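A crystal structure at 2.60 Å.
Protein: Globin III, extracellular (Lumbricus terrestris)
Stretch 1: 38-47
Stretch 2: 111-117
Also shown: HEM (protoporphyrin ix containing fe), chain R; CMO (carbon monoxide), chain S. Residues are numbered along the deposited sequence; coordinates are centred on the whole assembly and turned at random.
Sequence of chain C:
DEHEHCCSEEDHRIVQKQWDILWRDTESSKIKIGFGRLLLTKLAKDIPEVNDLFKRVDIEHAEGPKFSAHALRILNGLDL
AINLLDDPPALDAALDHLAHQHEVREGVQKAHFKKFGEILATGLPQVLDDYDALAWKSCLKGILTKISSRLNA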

ATOM      1  N   LEU C  38     -37.503 -13.843  -3.386  1.00 28.92           N
ATOM      2  CA  LEU C  38     -36.672 -14.837  -4.051  1.00 29.69           C
ATOM      3  C   LEU C  38     -36.607 -16.137  -3.242  1.00 30.56           C
ATOM      4  O   LEU C  38     -36.866 -17.217  -3.781  1.00 31.11           O
ATOM      5  CB  LEU C  38     -35.267 -14.286  -4.293  1.00 30.92           C
ATOM      6  CG  LEU C  38     -34.256 -15.327  -4.782  1.00 32.42           C
ATOM      7  CD1 LEU C  38     -33.947 -15.128  -6.257  1.00 42.73           C
ATOM      8  CD2 LEU C  38     -32.989 -15.255  -3.949  1.00 36.66           C
ATOM      9  N   LEU C  39     -36.282 -16.022  -1.954  1.00 30.17           N
ATOM     10  CA  LEU C  39     -36.175 -17.192  -1.073  1.00 29.77           C
ATOM     11  C   LEU C  39     -37.447 -18.036  -1.014  1.00 28.03           C
ATOM     12  O   LEU C  39     -37.399 -19.243  -1.252  1.00 27.05           O
ATOM     13  CB  LEU C  39     -35.746 -16.783   0.341  1.00 29.28           C
ATOM     14  CG  LEU C  39     -34.396 -16.070   0.480  1.00 29.79           C
ATOM     15  CD1 LEU C  39     -34.247 -15.470   1.873  1.00 28.05           C
ATOM     16  CD2 LEU C  39     -33.218 -16.986   0.147  1.00 24.23           C
ATOM     17  N   LEU C  40     -38.575 -17.412  -0.696  1.00 28.09           N
ATOM     18  CA  LEU C  40     -39.822 -18.157  -0.556  1.00 30.05           C
ATOM     19  C   LEU C  40     -40.292 -18.711  -1.896  1.00 31.47           C
ATOM     20  O   LEU C  40     -40.755 -19.855  -1.976  1.00 28.83           O
ATOM     21  CB  LEU C  40     -40.898 -17.286   0.087  1.00 31.47           C
ATOM     22  CG  LEU C  40     -40.589 -16.860   1.524  1.00 29.31           C
ATOM     23  CD1 LEU C  40     -41.650 -15.887   2.014  1.00 31.96           C
ATOM     24  CD2 LEU C  40     -40.506 -18.070   2.460  1.00 28.77           C
ATOM     25  N   THR C  41     -40.158 -17.905  -2.944  1.00 33.69           N
ATOM     26  CA  THR C  41     -40.480 -18.346  -4.300  1.00 36.06           C
ATOM     27  C   THR C  41     -39.731 -19.631  -4.668  1.00 36.72           C
ATOM     28  O   THR C  41     -40.333 -20.580  -5.182  1.00 38.90           O
ATOM     29  CB  THR C  41     -40.191 -17.209  -5.306  1.00 35.23           C
ATOM     30  OG1 THR C  41     -41.377 -16.421  -5.471  1.00 37.61           O
ATOM     31  CG2 THR C  41     -39.928 -17.747  -6.717  1.00 38.42           C
ATOM     32  N   LYS C  42     -38.427 -19.650  -4.391  1.00 36.24           N
ATOM     33  CA  LYS C  42     -37.585 -20.817  -4.634  1.00 37.49           C
ATOM     34  C   LYS C  42     -38.036 -21.982  -3.754  1.00 36.60           C
ATOM     35  O   LYS C  42     -38.055 -23.134  -4.201  1.00 35.53           O
ATOM     36  CB  LYS C  42     -36.110 -20.470  -4.379  1.00 39.86           C
ATOM     37  CG  LYS C  42     -35.096 -21.589  -4.659  1.00 45.31           C
ATOM     38  CD  LYS C  42     -34.769 -21.751  -6.146  1.00 52.44           C
ATOM     39  CE  LYS C  42     -33.635 -22.760  -6.365  1.00 50.99           C
ATOM     40  NZ  LYS C  42     -33.962 -24.132  -5.842  1.00 48.20           N
ATOM     41  N   LEU C  43     -38.414 -21.674  -2.515  1.00 35.99           N
ATOM     42  CA  LEU C  43     -38.926 -22.691  -1.606  1.00 33.56           C
ATOM     43  C   LEU C  43     -40.169 -23.362  -2.178  1.00 34.84           C
ATOM     44  O   LEU C  43     -40.249 -24.592  -2.196  1.00 37.19           O
ATOM     45  CB  LEU C  43     -39.212 -22.112  -0.217  1.00 29.64           C
ATOM     46  CG  LEU C  43     -39.774 -23.095   0.822  1.00 25.19           C
ATOM     47  CD1 LEU C  43     -38.725 -24.140   1.247  1.00 25.25           C
ATOM     48  CD2 LEU C  43     -40.265 -22.338   2.046  1.00 23.16           C
ATOM     49  N   ALA C  44     -41.124 -22.561  -2.650  1.00 35.83           N
ATOM     50  CA  ALA C  44     -42.370 -23.092  -3.217  1.00 38.69           C
ATOM     51  C   ALA C  44     -42.126 -23.877  -4.508  1.00 40.60           C
ATOM     52  O   ALA C  44     -42.789 -24.886  -4.762  1.00 40.39           O
ATOM     53  CB  ALA C  44     -43.378 -21.970  -3.447  1.00 36.97           C
ATOM     54  N   LYS C  45     -41.169 -23.408  -5.308  1.00 42.14           N
ATOM     55  CA  LYS C  45     -40.745 -24.102  -6.521  1.00 44.27           C
ATOM     56  C   LYS C  45     -40.298 -25.529  -6.218  1.00 45.52           C
ATOM     57  O   LYS C  45     -40.669 -26.460  -6.934  1.00 47.53           O
ATOM     58  CB  LYS C  45     -39.592 -23.345  -7.192  1.00 45.40           C
ATOM     59  CG  LYS C  45     -39.228 -23.852  -8.593  1.00 49.28           C
ATOM     60  CD  LYS C  45     -39.798 -22.966  -9.709  1.00 56.24           C
ATOM     61  CE  LYS C  45     -41.328 -22.819  -9.637  1.00 63.41           C
ATOM     62  NZ  LYS C  45     -41.841 -21.861 -10.674  1.00 67.88           N
ATOM     63  N   ASP C  46     -39.510 -25.695  -5.157  1.00 46.67           N
ATOM     64  CA  ASP C  46     -38.958 -27.003  -4.787  1.00 47.37           C
ATOM     65  C   ASP C  46     -39.946 -27.902  -4.062  1.00 45.89           C
ATOM     66  O   ASP C  46     -39.891 -29.130  -4.196  1.00 45.73           O
ATOM     67  CB  ASP C  46     -37.712 -26.841  -3.913  1.00 49.15           C
ATOM     68  CG  ASP C  46     -36.572 -26.160  -4.638  1.00 53.16           C
ATOM     69  OD1 ASP C  46     -35.571 -25.823  -3.975  1.00 57.39           O
ATOM     70  OD2 ASP C  46     -36.580 -25.915  -5.865  1.00 61.85           O
ATOM     71  N   ILE C  47     -40.824 -27.304  -3.266  1.00 45.79           N
ATOM     72  CA  ILE C  47     -41.810 -28.071  -2.516  1.00 45.82           C
ATOM     73  C   ILE C  47     -43.188 -27.453  -2.755  1.00 47.99           C
ATOM     74  O   ILE C  47     -43.618 -26.591  -1.985  1.00 47.35           O
ATOM     75  CB  ILE C  47     -41.463 -28.092  -1.006  1.00 45.30           C
ATOM     76  CG1 ILE C  47     -40.010 -28.530  -0.778  1.00 39.81           C
ATOM     77  CG2 ILE C  47     -42.427 -29.021  -0.244  1.00 44.56           C
ATOM     78  CD1 ILE C  47     -39.565 -28.457   0.688  1.00 33.61           C
ATOM     79  N   ALA C 111     -39.277 -30.469   7.210  1.00 37.78           N
ATOM     80  CA  ALA C 111     -38.635 -30.646   5.904  1.00 37.10           C
ATOM     81  C   ALA C 111     -38.532 -29.331   5.141  1.00 35.39           C
ATOM     82  O   ALA C 111     -37.568 -29.103   4.408  1.00 36.21           O
ATOM     83  CB  ALA C 111     -39.383 -31.688   5.080  1.00 37.02           C
ATOM     84  N   HIS C 112     -39.532 -28.474   5.320  1.00 34.35           N
ATOM     85  CA  HIS C 112     -39.560 -27.171   4.674  1.00 33.45           C
ATOM     86  C   HIS C 112     -38.419 -26.287   5.177  1.00 32.81           C
ATOM     87  O   HIS C 112     -37.791 -25.570   4.396  1.00 33.32           O
ATOM     88  CB  HIS C 112     -40.880 -26.460   4.953  1.00 33.54           C
ATOM     89  CG  HIS C 112     -42.097 -27.162   4.431  1.00 36.81           C
ATOM     90  ND1 HIS C 112     -43.353 -26.912   4.937  1.00 37.79           N
ATOM     91  CD2 HIS C 112     -42.265 -28.071   3.441  1.00 41.45           C
ATOM     92  CE1 HIS C 112     -44.243 -27.637   4.285  1.00 39.51           C
ATOM     93  NE2 HIS C 112     -43.610 -28.351   3.372  1.00 40.90           N
ATOM     94  N   PHE C 113     -38.167 -26.336   6.484  1.00 31.04           N
ATOM     95  CA  PHE C 113     -37.096 -25.552   7.087  1.00 30.27           C
ATOM     96  C   PHE C 113     -35.709 -26.051   6.709  1.00 31.55           C
ATOM     97  O   PHE C 113     -34.759 -25.265   6.670  1.00 31.85           O
ATOM     98  CB  PHE C 113     -37.259 -25.503   8.601  1.00 29.59           C
ATOM     99  CG  PHE C 113     -38.204 -24.438   9.065  1.00 30.79           C
ATOM    100  CD1 PHE C 113     -39.579 -24.629   8.995  1.00 31.00           C
ATOM    101  CD2 PHE C 113     -37.717 -23.234   9.567  1.00 30.43           C
ATOM    102  CE1 PHE C 113     -40.461 -23.636   9.420  1.00 32.80           C
ATOM    103  CE2 PHE C 113     -38.586 -22.240   9.996  1.00 29.81           C
ATOM    104  CZ  PHE C 113     -39.965 -22.441   9.922  1.00 28.95           C
ATOM    105  N   LYS C 114     -35.585 -27.345   6.428  1.00 31.99           N
ATOM    106  CA  LYS C 114     -34.306 -27.885   5.976  1.00 32.84           C
ATOM    107  C   LYS C 114     -33.987 -27.407   4.569  1.00 31.45           C
ATOM    108  O   LYS C 114     -32.830 -27.137   4.243  1.00 32.98           O
ATOM    109  CB  LYS C 114     -34.293 -29.409   6.028  1.00 33.98           C
ATOM    110  CG  LYS C 114     -32.980 -30.010   5.549  1.00 38.60           C
ATOM    111  CD  LYS C 114     -32.982 -31.507   5.739  1.00 44.31           C
ATOM    112  CE  LYS C 114     -31.697 -32.113   5.219  1.00 48.37           C
ATOM    113  NZ  LYS C 114     -31.673 -33.601   5.495  1.00 53.64           N
ATOM    114  N   LYS C 115     -35.025 -27.299   3.747  1.00 29.75           N
ATOM    115  CA  LYS C 115     -34.887 -26.804   2.392  1.00 29.95           C
ATOM    116  C   LYS C 115     -34.564 -25.316   2.404  1.00 28.38           C
ATOM    117  O   LYS C 115     -33.665 -24.865   1.694  1.00 29.41           O
ATOM    118  CB  LYS C 115     -36.178 -27.052   1.618  1.00 30.18           C
ATOM    119  CG  LYS C 115     -35.972 -27.777   0.311  1.00 30.87           C
ATOM    120  CD  LYS C 115     -34.947 -27.075  -0.556  1.00 32.04           C
ATOM    121  CE  LYS C 115     -34.574 -27.926  -1.756  1.00 40.50           C
ATOM    122  NZ  LYS C 115     -34.034 -29.267  -1.357  1.00 46.13           N
ATOM    123  N   PHE C 116     -35.302 -24.565   3.216  1.00 28.50           N
ATOM    124  CA  PHE C 116     -35.073 -23.136   3.358  1.00 28.52           C
ATOM    125  C   PHE C 116     -33.613 -22.844   3.699  1.00 28.61           C
ATOM    126  O   PHE C 116     -32.990 -21.983   3.074  1.00 27.78           O
ATOM    127  CB  PHE C 116     -36.018 -22.543   4.400  1.00 27.77           C
ATOM    128  CG  PHE C 116     -36.075 -21.048   4.373  1.00 26.00           C
ATOM    129  CD1 PHE C 116     -35.557 -20.304   5.427  1.00 25.19           C
ATOM    130  CD2 PHE C 116     -36.627 -20.377   3.282  1.00 27.18           C
ATOM    131  CE1 PHE C 116     -35.598 -18.911   5.407  1.00 27.52           C
ATOM    132  CE2 PHE C 116     -36.670 -18.984   3.247  1.00 32.16           C
ATOM    133  CZ  PHE C 116     -36.153 -18.249   4.314  1.00 27.68           C
ATOM    134  N   GLY C 117     -33.067 -23.588   4.659  1.00 30.14           N
ATOM    135  CA  GLY C 117     -31.650 -23.511   5.007  1.00 29.18           C
ATOM    136  C   GLY C 117     -30.711 -23.671   3.825  1.00 29.51           C
ATOM    137  O   GLY C 117     -29.725 -22.940   3.713  1.00 28.48           O
TER
HETATM  138  CHA HEM R 160     -45.180 -16.437   8.994  1.00 29.00           C
HETATM  139  CHB HEM R 160     -40.485 -15.814  10.263  1.00 30.82           C
HETATM  140  CHC HEM R 160     -39.196 -19.765   7.706  1.00 31.01           C
HETATM  141  CHD HEM R 160     -43.942 -20.585   6.739  1.00 25.92           C
HETATM  142  C1A HEM R 160     -43.945 -15.849   9.550  1.00 30.17           C
HETATM  143  C2A HEM R 160     -43.971 -14.643  10.249  1.00 26.95           C
HETATM  144  C3A HEM R 160     -42.580 -14.412  10.650  1.00 26.59           C
HETATM  145  C4A HEM R 160     -41.919 -15.600  10.082  1.00 27.12           C
HETATM  146  CMA HEM R 160     -41.978 -13.272  11.431  1.00 27.67           C
HETATM  147  CAA HEM R 160     -45.157 -13.759  10.529  1.00 28.76           C
HETATM  148  CBA HEM R 160     -45.655 -14.001  11.941  1.00 28.19           C
HETATM  149  CGA HEM R 160     -46.806 -13.060  12.177  1.00 30.10           C
HETATM  150  O1A HEM R 160     -46.557 -11.878  12.494  1.00 35.26           O
HETATM  151  O2A HEM R 160     -47.967 -13.501  12.040  1.00 32.20           O
HETATM  152  C1B HEM R 160     -39.694 -16.877   9.651  1.00 27.32           C
HETATM  153  C2B HEM R 160     -38.310 -16.893   9.779  1.00 32.61           C
HETATM  154  C3B HEM R 160     -38.006 -17.984   9.035  1.00 32.12           C
HETATM  155  C4B HEM R 160     -39.158 -18.564   8.547  1.00 27.91           C
HETATM  156  CMB HEM R 160     -37.384 -15.954  10.520  1.00 28.34           C
HETATM  157  CAB HEM R 160     -36.760 -18.446   8.895  1.00 29.10           C
HETATM  158  CBB HEM R 160     -35.404 -18.587   8.897  1.00 33.25           C
HETATM  159  C1C HEM R 160     -40.442 -20.352   7.185  1.00 29.06           C
HETATM  160  C2C HEM R 160     -40.433 -21.488   6.392  1.00 28.59           C
HETATM  161  C3C HEM R 160     -41.767 -21.697   6.157  1.00 32.08           C
HETATM  162  C4C HEM R 160     -42.473 -20.686   6.767  1.00 29.13           C
HETATM  163  CMC HEM R 160     -39.259 -22.317   5.937  1.00 24.18           C
HETATM  164  CAC HEM R 160     -42.330 -22.776   5.308  1.00 38.80           C
HETATM  165  CBC HEM R 160     -43.064 -23.898   5.704  1.00 37.95           C
HETATM  166  C1D HEM R 160     -44.751 -19.487   7.289  1.00 24.37           C
HETATM  167  C2D HEM R 160     -46.127 -19.425   7.081  1.00 28.38           C
HETATM  168  C3D HEM R 160     -46.528 -18.266   7.710  1.00 26.57           C
HETATM  169  C4D HEM R 160     -45.265 -17.710   8.252  1.00 26.76           C
HETATM  170  CMD HEM R 160     -46.984 -20.426   6.342  1.00 23.61           C
HETATM  171  CAD HEM R 160     -47.915 -17.693   7.810  1.00 26.00           C
HETATM  172  CBD HEM R 160     -48.150 -16.853   6.562  1.00 29.76           C
HETATM  173  CGD HEM R 160     -49.485 -16.188   6.738  1.00 33.11           C
HETATM  174  O1D HEM R 160     -50.511 -16.772   6.328  1.00 36.82           O
HETATM  175  O2D HEM R 160     -49.499 -15.078   7.303  1.00 38.03           O
HETATM  176  NA  HEM R 160     -42.736 -16.471   9.449  1.00 25.97           N
HETATM  177  NB  HEM R 160     -40.266 -17.866   8.907  1.00 28.48           N
HETATM  178  NC  HEM R 160     -41.679 -19.838   7.445  1.00 24.87           N
HETATM  179  ND  HEM R 160     -44.179 -18.471   7.985  1.00 29.23           N
HETATM  180 FE   HEM R 160     -42.229 -18.180   8.478  1.00 25.72          FE
HETATM  181  C   CMO S1163     -42.090 -16.954   6.487  1.00 30.61           C
HETATM  182  O   CMO S1163     -41.755 -16.761   5.331  1.00 37.65           O

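No hydrogen bond or salt bridge joins these two helical segments, although an aspartate and a lysine meet at their boundary: Asp-46 OD1 lies 3.2 Å from Lys-115 CE but 4.6 Å from Lys-115 NZ, too far for a salt bridge. The carboxylate is instead engaged within its own helix, where Lys-42, one turn earlier, places NZ 3.0 Å from Asp-46 OD1, a weak hydrogen bond within a salt bridge, and 3.2 Å from Asp-46 OD2. Lys-115 NZ finds its hydrogen bond elsewhere in the structure. What remains is the methylene next to the Lys-115 ammonium, CE, against a carboxylate oxygen, with the opposite charges near each other.

The helices, residues 38-46 and 111-117, run at 125° to each other, between perpendicular and antiparallel, and their axes approach to 10.0 Å. Their backbones come nearest at Leu-43 and Phe-116, with CA atoms 6.3 Å apart. Backbone bonds run along each helix, as in Leu-43 N to Leu-39 O (2.9 Å) and Phe-116 N to His-112 O (2.9 Å), and none crosses between the stretches. About 410 Å² is buried in all, counting both sides.

Phe-116 has the largest covered area. Its CA-to-CB bond points sideways, but with chi1 in t the ring reaches the first helix, where Leu-39 CB and Leu-40 CD2 lie 3.8 and 4.0 Å from Phe-116 CE2, and Leu-43 CD2 lies 4.3 Å from Phe-116 CD2. These apolar contacts are oblique to the ring, while heme CBB sits at its edge, 3.5 Å from Phe-116 CE1. The CA-to-CB bond of Leu-43 points toward the second helix; Leu-43 CD1 is 3.6 Å from the backbone oxygen His-112 O and 3.9 Å from the side-chain carbon Lys-115 CB.

Ile-47, the first residue to leave helical geometry, extends the contact past the helix end. Its CD1 touches the aliphatic part of a charged side chain, 3.7 Å from Lys-115 CG, and its CG2 lies 3.8 Å from His-112 CD2, oblique to the imidazole.

Several of these residues also reach the ligands. Leu-43 CD2 is 3.9 Å from heme CAC, Leu-40 CD2 is 3.4 Å from the carbon monoxide O, and the ring nitrogen His-112 ND1 closely approaches a heme carbon, CBC, at 3.1 Å. The CA-to-CB bond of Phe-113 points away from the first helix, and the residue makes no contact with it; heme C2C lies over one face of its ring, with Phe-113 CE2 3.4 Å from heme CHC.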